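Local coordinates for protein squalene synthase HpnC (Alicyclobacillus acidocaldarius subsp. acidocaldarius, PDB 4HD1) that probably acts as a squalene/phytoene synthase family transferase in the isoprenoid pathway leading to squalene, at residues A[197-202]-A[207-212]; A[74-79]-A[101-106]. One frame throughout, in Å; residues are numbered along the deposited sequence.

Contact 1: residues A[197-202]-A[207-212]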
ATOM      1  N   LEU A 197       4.352 -24.352  -7.987  1.00119.70           N
ATOM      2  CA  LEU A 197       3.612 -23.270  -8.635  1.00120.33           C
ATOM      3  C   LEU A 197       2.599 -23.802  -9.656  1.00121.09           C
ATOM      4  O   LEU A 197       1.591 -23.145  -9.932  1.00113.62           O
ATOM      5  CB  LEU A 197       4.574 -22.283  -9.303  1.00119.31           C
ATOM      6  CG  LEU A 197       5.500 -21.414  -8.432  1.00105.31           C
ATOM      7  CD1 LEU A 197       6.562 -20.789  -9.322  1.00 87.11           C
ATOM      8  CD2 LEU A 197       4.746 -20.329  -7.672  1.00100.74           C
ATOM      9  N   ASP A 198       2.871 -24.990 -10.201  1.00123.29           N
ATOM     10  CA  ASP A 198       1.957 -25.665 -11.129  1.00121.25           C
ATOM     11  C   ASP A 198       0.591 -25.948 -10.510  1.00114.21           C
ATOM     12  O   ASP A 198      -0.430 -25.854 -11.191  1.00108.49           O
ATOM     13  CB  ASP A 198       2.573 -26.964 -11.666  1.00123.17           C
ATOM     14  CG  ASP A 198       3.252 -26.780 -13.015  1.00124.67           C
ATOM     15  OD1 ASP A 198       4.045 -27.666 -13.404  1.00132.24           O
ATOM     16  OD2 ASP A 198       2.993 -25.762 -13.693  1.00110.40           O
ATOM     17  N   ASP A 199       0.581 -26.293  -9.222  1.00116.17           N
ATOM     18  CA  ASP A 199      -0.661 -26.479  -8.473  1.00116.35           C
ATOM     19  C   ASP A 199      -1.507 -25.208  -8.498  1.00109.18           C
ATOM     20  O   ASP A 199      -2.722 -25.267  -8.700  1.00106.87           O
ATOM     21  CB  ASP A 199      -0.367 -26.879  -7.023  1.00119.08           C
ATOM     22  CG  ASP A 199       0.200 -28.283  -6.896  1.00126.24           C
ATOM     23  OD1 ASP A 199      -0.319 -29.208  -7.564  1.00123.10           O
ATOM     24  OD2 ASP A 199       1.157 -28.461  -6.107  1.00117.05           O
ATOM     25  N   ILE A 200      -0.848 -24.066  -8.295  1.00105.44           N
ATOM     26  CA  ILE A 200      -1.502 -22.758  -8.296  1.00105.01           C
ATOM     27  C   ILE A 200      -2.045 -22.438  -9.690  1.00102.78           C
ATOM     28  O   ILE A 200      -3.181 -21.977  -9.830  1.00105.99           O
ATOM     29  CB  ILE A 200      -0.542 -21.633  -7.811  1.00103.68           C
ATOM     30  CG1 ILE A 200       0.001 -21.917  -6.397  1.00 96.93           C
ATOM     31  CG2 ILE A 200      -1.202 -20.260  -7.892  1.00102.45           C
ATOM     32  CD1 ILE A 200      -1.048 -22.031  -5.302  1.00 96.59           C
ATOM     33  N   ARG A 201      -1.229 -22.694 -10.711  1.00101.91           N
ATOM     34  CA  ARG A 201      -1.627 -22.476 -12.102  1.00109.25           C
ATOM     35  C   ARG A 201      -2.829 -23.357 -12.475  1.00106.89           C
ATOM     36  O   ARG A 201      -3.774 -22.891 -13.119  1.00109.51           O
ATOM     37  CB  ARG A 201      -0.438 -22.705 -13.061  1.00106.97           C
ATOM     38  CG  ARG A 201       0.712 -21.711 -12.863  1.00108.74           C
ATOM     39  CD  ARG A 201       1.838 -21.919 -13.878  1.00109.27           C
ATOM     40  NE  ARG A 201       2.916 -20.934 -13.687  1.00121.85           N
ATOM     41  CZ  ARG A 201       4.103 -21.190 -13.125  1.00122.15           C
ATOM     42  NH1 ARG A 201       4.402 -22.423 -12.710  1.00127.40           N
ATOM     43  NH2 ARG A 201       5.001 -20.211 -12.997  1.00128.25           N
ATOM     44  N   ALA A 202      -2.793 -24.620 -12.042  1.00106.53           N
ATOM     45  CA  ALA A 202      -3.891 -25.566 -12.276  1.00109.10           C
ATOM     46  C   ALA A 202      -4.984 -25.463 -11.204  1.00108.70           C
ATOM     47  O   ALA A 202      -5.808 -26.371 -11.056  1.00111.75           O
ATOM     48  CB  ALA A 202      -3.354 -26.991 -12.363  1.00107.61           C
ATOM     49  N   ASP A 207      -3.293 -30.535  -0.398  1.00111.41           N
ATOM     50  CA  ASP A 207      -2.923 -30.393   1.010  1.00117.14           C
ATOM     51  C   ASP A 207      -1.686 -29.517   1.196  1.00112.46           C
ATOM     52  O   ASP A 207      -1.601 -28.763   2.165  1.00111.68           O
ATOM     53  CB  ASP A 207      -2.714 -31.765   1.663  1.00124.99           C
ATOM     54  CG  ASP A 207      -3.996 -32.336   2.252  1.00133.08           C
ATOM     55  OD1 ASP A 207      -4.917 -31.555   2.573  1.00129.46           O
ATOM     56  OD2 ASP A 207      -4.080 -33.571   2.409  1.00134.64           O
ATOM     57  N   GLY A 208      -0.741 -29.618   0.264  1.00109.55           N
ATOM     58  CA  GLY A 208       0.456 -28.780   0.268  1.00112.30           C
ATOM     59  C   GLY A 208       0.114 -27.315   0.077  1.00106.16           C
ATOM     60  O   GLY A 208       0.609 -26.452   0.810  1.00100.32           O
ATOM     61  N   VAL A 209      -0.742 -27.046  -0.909  1.00104.06           N
ATOM     62  CA  VAL A 209      -1.244 -25.700  -1.183  1.00104.82           C
ATOM     63  C   VAL A 209      -1.908 -25.099   0.057  1.00103.10           C
ATOM     64  O   VAL A 209      -1.570 -23.989   0.463  1.00 96.42           O
ATOM     65  CB  VAL A 209      -2.221 -25.690  -2.384  1.00107.29           C
ATOM     66  CG1 VAL A 209      -2.988 -24.375  -2.470  1.00101.16           C
ATOM     67  CG2 VAL A 209      -1.470 -25.942  -3.682  1.00111.00           C
ATOM     68  N   ARG A 210      -2.828 -25.852   0.660  1.00101.99           N
ATOM     69  CA  ARG A 210      -3.578 -25.400   1.835  1.00 99.92           C
ATOM     70  C   ARG A 210      -2.679 -25.118   3.041  1.00 96.52           C
ATOM     71  O   ARG A 210      -2.903 -24.150   3.770  1.00 95.10           O
ATOM     72  CB  ARG A 210      -4.672 -26.408   2.195  1.00 95.28           C
ATOM     73  CG  ARG A 210      -5.841 -26.415   1.222  1.00 95.98           C
ATOM     74  CD  ARG A 210      -6.738 -27.623   1.438  1.00103.40           C
ATOM     75  NE  ARG A 210      -7.827 -27.677   0.461  1.00109.30           N
ATOM     76  CZ  ARG A 210      -9.063 -27.224   0.673  1.00109.37           C
ATOM     77  NH1 ARG A 210      -9.394 -26.677   1.837  1.00110.68           N
ATOM     78  NH2 ARG A 210      -9.977 -27.323  -0.284  1.00 99.93           N
ATOM     79  N   ARG A 211      -1.662 -25.958   3.233  1.00 94.72           N
ATOM     80  CA  ARG A 211      -0.679 -25.765   4.301  1.00 96.32           C
ATOM     81  C   ARG A 211       0.224 -24.562   4.051  1.00 94.26           C
ATOM     82  O   ARG A 211       0.639 -23.890   4.994  1.00 98.64           O
ATOM     83  CB  ARG A 211       0.167 -27.021   4.502  1.00100.78           C
ATOM     84  CG  ARG A 211      -0.521 -28.103   5.314  1.00110.39           C
ATOM     85  CD  ARG A 211       0.404 -29.276   5.589  1.00116.66           C
ATOM     86  NE  ARG A 211      -0.253 -30.287   6.415  1.00127.02           N
ATOM     87  CZ  ARG A 211      -0.980 -31.299   5.943  1.00135.78           C
ATOM     88  NH1 ARG A 211      -1.152 -31.460   4.634  1.00130.90           N
ATOM     89  NH2 ARG A 211      -1.538 -32.157   6.785  1.00132.86           N
ATOM     90  N   CYS A 212       0.527 -24.295   2.784  1.00 91.76           N
ATOM     91  CA  CYS A 212       1.326 -23.129   2.418  1.00 90.77           C
ATOM     92  C   CYS A 212       0.577 -21.815   2.653  1.00 86.05           C
ATOM     93  O   CYS A 212       1.144 -20.862   3.195  1.00 83.22           O
ATOM     94  CB  CYS A 212       1.778 -23.214   0.965  1.00 89.66           C
ATOM     95  SG  CYS A 212       2.676 -21.742   0.435  1.00 88.52           S
TER

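Contact 2: residues A[74-79]-A[101-106]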
ATOM      1  N   GLU A  74      10.783  12.616 -11.769  1.00 81.20           N
ATOM      2  CA  GLU A  74      11.222  13.991 -12.009  1.00 89.93           C
ATOM      3  C   GLU A  74      10.264  15.023 -11.421  1.00 83.29           C
ATOM      4  O   GLU A  74      10.700  15.984 -10.779  1.00 82.31           O
ATOM      5  CB  GLU A  74      11.413  14.251 -13.508  1.00 97.25           C
ATOM      6  CG  GLU A  74      12.733  13.746 -14.063  1.00109.80           C
ATOM      7  CD  GLU A  74      13.927  14.220 -13.253  1.00125.69           C
ATOM      8  OE1 GLU A  74      14.045  15.441 -13.011  1.00121.12           O
ATOM      9  OE2 GLU A  74      14.746  13.366 -12.851  1.00134.24           O
ATOM     10  N   GLU A  75       8.966  14.817 -11.648  1.00 78.81           N
ATOM     11  CA  GLU A  75       7.918  15.673 -11.089  1.00 81.91           C
ATOM     12  C   GLU A  75       7.968  15.648  -9.561  1.00 78.41           C
ATOM     13  O   GLU A  75       7.912  16.695  -8.913  1.00 79.31           O
ATOM     14  CB  GLU A  75       6.537  15.242 -11.604  1.00 89.70           C
ATOM     15  CG  GLU A  75       6.279  15.613 -13.064  1.00103.54           C
ATOM     16  CD  GLU A  75       5.280  14.701 -13.769  1.00114.34           C
ATOM     17  OE1 GLU A  75       4.161  14.499 -13.244  1.00122.29           O
ATOM     18  OE2 GLU A  75       5.607  14.196 -14.870  1.00119.71           O
ATOM     19  N   LEU A  76       8.102  14.448  -8.999  1.00 79.97           N
ATOM     20  CA  LEU A  76       8.206  14.263  -7.555  1.00 77.41           C
ATOM     21  C   LEU A  76       9.381  15.044  -6.969  1.00 79.02           C
ATOM     22  O   LEU A  76       9.216  15.751  -5.976  1.00 79.67           O
ATOM     23  CB  LEU A  76       8.312  12.770  -7.212  1.00 73.61           C
ATOM     24  CG  LEU A  76       8.305  12.272  -5.757  1.00 72.67           C
ATOM     25  CD1 LEU A  76       9.700  12.305  -5.146  1.00 69.58           C
ATOM     26  CD2 LEU A  76       7.292  12.999  -4.875  1.00 68.55           C
ATOM     27  N   ARG A  77      10.555  14.925  -7.586  1.00 81.65           N
ATOM     28  CA  ARG A  77      11.739  15.662  -7.131  1.00 84.35           C
ATOM     29  C   ARG A  77      11.559  17.179  -7.243  1.00 82.79           C
ATOM     30  O   ARG A  77      12.022  17.926  -6.381  1.00 82.49           O
ATOM     31  CB  ARG A  77      13.003  15.215  -7.870  1.00 87.89           C
ATOM     32  CG  ARG A  77      13.238  13.713  -7.849  1.00 88.61           C
ATOM     33  CD  ARG A  77      14.636  13.357  -8.324  1.00 92.50           C
ATOM     34  NE  ARG A  77      15.464  12.918  -7.208  1.00 86.88           N
ATOM     35  CZ  ARG A  77      15.674  11.646  -6.888  1.00 82.10           C
ATOM     36  NH1 ARG A  77      15.133  10.671  -7.611  1.00 77.64           N
ATOM     37  NH2 ARG A  77      16.436  11.349  -5.844  1.00 79.60           N
ATOM     38  N   ARG A  78      10.878  17.621  -8.299  1.00 81.72           N
ATOM     39  CA  ARG A  78      10.543  19.035  -8.464  1.00 83.56           C
ATOM     40  C   ARG A  78       9.628  19.522  -7.343  1.00 81.25           C
ATOM     41  O   ARG A  78       9.746  20.664  -6.888  1.00 79.46           O
ATOM     42  CB  ARG A  78       9.909  19.294  -9.833  1.00 84.72           C
ATOM     43  CG  ARG A  78      10.920  19.606 -10.922  1.00 91.07           C
ATOM     44  CD  ARG A  78      10.255  20.056 -12.214  1.00100.33           C
ATOM     45  NE  ARG A  78      10.117  18.950 -13.161  1.00101.40           N
ATOM     46  CZ  ARG A  78       8.969  18.360 -13.487  1.00 99.49           C
ATOM     47  NH1 ARG A  78       7.819  18.762 -12.955  1.00101.36           N
ATOM     48  NH2 ARG A  78       8.975  17.361 -14.359  1.00 92.01           N
ATOM     49  N   ALA A  79       8.728  18.648  -6.894  1.00 76.24           N
ATOM     50  CA  ALA A  79       7.815  18.975  -5.803  1.00 73.98           C
ATOM     51  C   ALA A  79       8.541  19.123  -4.461  1.00 74.54           C
ATOM     52  O   ALA A  79       8.064  19.825  -3.575  1.00 72.85           O
ATOM     53  CB  ALA A  79       6.702  17.946  -5.712  1.00 72.16           C
ATOM     54  N   LEU A 101       7.420  15.822   5.165  1.00 65.14           N
ATOM     55  CA  LEU A 101       7.522  14.431   4.708  1.00 63.32           C
ATOM     56  C   LEU A 101       8.867  14.143   4.032  1.00 60.61           C
ATOM     57  O   LEU A 101       9.353  14.959   3.256  1.00 64.30           O
ATOM     58  CB  LEU A 101       6.368  14.079   3.760  1.00 59.46           C
ATOM     59  CG  LEU A 101       4.930  14.269   4.261  1.00 56.65           C
ATOM     60  CD1 LEU A 101       3.939  13.966   3.150  1.00 55.12           C
ATOM     61  CD2 LEU A 101       4.636  13.418   5.487  1.00 53.24           C
ATOM     62  N   PRO A 102       9.478  12.985   4.339  1.00 58.15           N
ATOM     63  CA  PRO A 102      10.722  12.604   3.665  1.00 60.16           C
ATOM     64  C   PRO A 102      10.464  12.114   2.237  1.00 63.19           C
ATOM     65  O   PRO A 102       9.339  11.719   1.917  1.00 63.52           O
ATOM     66  CB  PRO A 102      11.247  11.456   4.537  1.00 55.89           C
ATOM     67  CG  PRO A 102      10.013  10.841   5.097  1.00 52.51           C
ATOM     68  CD  PRO A 102       9.077  11.990   5.352  1.00 54.41           C
HETATM   69  N   MSE A 103      11.498  12.130   1.400  1.00 66.12           N
HETATM   70  CA  MSE A 103      11.367  11.747  -0.005  1.00 68.09           C
HETATM   71  C   MSE A 103      11.322  10.232  -0.242  1.00 68.92           C
HETATM   72  O   MSE A 103      10.635   9.765  -1.151  1.00 69.52           O
HETATM   73  CB  MSE A 103      12.502  12.353  -0.817  1.00 69.55           C
HETATM   74  CG  MSE A 103      12.121  12.713  -2.231  1.00 73.84           C
HETATM   75 SE   MSE A 103      13.712  13.095  -3.279  1.00 82.92          SE
HETATM   76  CE  MSE A 103      13.129  14.705  -4.187  1.00 86.59           C
ATOM     77  N   GLU A 104      12.048   9.476   0.577  1.00 69.14           N
ATOM     78  CA  GLU A 104      12.212   8.033   0.361  1.00 70.64           C
ATOM     79  C   GLU A 104      10.905   7.241   0.119  1.00 66.72           C
ATOM     80  O   GLU A 104      10.850   6.421  -0.798  1.00 68.39           O
ATOM     81  CB  GLU A 104      13.044   7.391   1.486  1.00 70.90           C
ATOM     82  CG  GLU A 104      13.447   5.950   1.202  1.00 75.59           C
ATOM     83  CD  GLU A 104      14.070   5.247   2.398  1.00 83.91           C
ATOM     84  OE1 GLU A 104      13.576   5.410   3.539  1.00 80.10           O
ATOM     85  OE2 GLU A 104      15.056   4.510   2.192  1.00 96.36           O
ATOM     86  N   PRO A 105       9.856   7.478   0.932  1.00 63.42           N
ATOM     87  CA  PRO A 105       8.642   6.686   0.689  1.00 59.83           C
ATOM     88  C   PRO A 105       8.013   6.918  -0.682  1.00 60.16           C
ATOM     89  O   PRO A 105       7.502   5.973  -1.283  1.00 60.27           O
ATOM     90  CB  PRO A 105       7.691   7.147   1.796  1.00 58.54           C
ATOM     91  CG  PRO A 105       8.589   7.654   2.873  1.00 60.14           C
ATOM     92  CD  PRO A 105       9.743   8.290   2.159  1.00 63.30           C
ATOM     93  N   PHE A 106       8.054   8.157  -1.170  1.00 59.74           N
ATOM     94  CA  PHE A 106       7.539   8.471  -2.504  1.00 60.02           C
ATOM     95  C   PHE A 106       8.338   7.746  -3.589  1.00 62.96           C
ATOM     96  O   PHE A 106       7.748   7.125  -4.481  1.00 62.69           O
ATOM     97  CB  PHE A 106       7.550   9.975  -2.753  1.00 58.83           C
ATOM     98  CG  PHE A 106       6.579  10.733  -1.900  1.00 57.13           C
ATOM     99  CD1 PHE A 106       5.235  10.808  -2.248  1.00 56.82           C
ATOM    100  CD2 PHE A 106       7.008  11.379  -0.746  1.00 56.93           C
ATOM    101  CE1 PHE A 106       4.336  11.507  -1.458  1.00 57.38           C
ATOM    102  CE2 PHE A 106       6.116  12.084   0.043  1.00 55.25           C
ATOM    103  CZ  PHE A 106       4.776  12.148  -0.312  1.00 56.37           C
TER

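Contact 1: residues A[197-202]-A[207-212]
V209 takes a first torsion of 167°, which sets CG1 anti to the backbone N and CG2 anti to the carbonyl carbon, and the two methyls of this one side chain then serve two different residues of helix 197-201. CG2 goes to D199, where it lies 3.6 Å from CB; the aspartate therefore meets the valine with its methylene, and its carboxylate is used on other partners. CG1 goes to I200, whose chi1 of -58° and chi2 of -60° fold the longer branch round until CD1 stands 4.2 Å from that methyl, the two side chains meeting at a slant. This second approach is looser than the first. Both are plain van der Waals contacts: no hydrogen bond joins the two segments, and only 106 Å² is buried in all, V209 giving the greatest share. The backbones stay well apart, with 7.4 Å between D199 CA and V209 CA, their closest CA pair, so V209 does the bridging.

The buried carboxylate of D199 is satisfied close by. OD2 is hydrogen-bonded to the backbone N of T196, and OD1 makes a salt bridge with R204 in the connecting turn, which together probably fix the rotation of the carboxylate; CB itself is aimed at V209 by the backbone. At the other end of the turn, T206 OG1 is hydrogen-bonded to V209 N, while A205 O takes R210 NE.

The arrangement is two consecutive helices joined by a short non-helical connection: helix 197-201 leaves helical geometry at A202, and the chain folds back into the first turn of the long helix 207-227. Helix 187-191 lies against both arms, with L190 touching L197 and C212 alike.

Contact 2: residues A[74-79]-A[101-106]
M103, modelled as selenomethionine, reaches across to residues 74-79 of helix 65-81 and touches both L76 and R77 along its length. Its CB leaves the backbone directed at that helix. CG follows and comes to 3.8 Å from L76 CD1, the two side chains running past each other in opposite directions. SE lies over one face of the R77 guanidinium, 4.1 Å from NH2, a packing contact rather than a bond. The last torsion, chi3 -135°, bends the chain so that CE lands at the root of the arginine, 3.4 Å from R77 CA, with R77 CB at 3.7 Å; this is the tightest approach of the contact. R77, bent at its own chi3, runs across M103 at about a right angle, and its NH1 is engaged in a salt bridge with E73.

L76 packs on the buried side, its CG anti to the backbone N (chi1 -174°). CD1 lies against M103 CG and also 4.0 Å from F106 CB, while CD2 is 3.7 Å from F106 CB and 3.8 Å from F106 CG, meeting the ring at an oblique angle. An alanine at L76 would take away CG and both methyls, and is likely to leave M103 CG and F106 CB without the leucine they pack on and open a gap between them. The end of the F106 ring leads away from helix 65-81; L101 CD1 and M103 O of its own segment lie at its edge, in plane, and the rings of F106 and F50 are edge-to-face.

No hydrogen bond crosses the 229 Å² interface. Side chains of helix 65-81 pack on the start of helix 104-118, with helix 87-99 touching both through L92 on L76 and I96 on F106, consistent with the all-helical isoprenoid synthase fold of the squalene/phytoene synthase family.

In the fold
From the N terminus, the chain first reaches contact 2, where helix 65-81 meets the start of helix 104-118. The 21 residues between its segments hold helix 87-99, so the contact closes a helix-long excursion. The chain then runs through helices 125-135, 137-146, 152-172, 174-179 and 187-191 before contact 1 opens. There just four residues, none helical, separate 197-202 from 207-212, a far shorter closure. The two loops are in series, neither nested nor crossed. The centres of contacts 1 and 2 are about 40 Å apart, and their nearest atoms about 27 Å. Each ties its own pair of helices, 65-81 with 104-118 and 197-201 with 207-227, on opposite sides of the chain's centre.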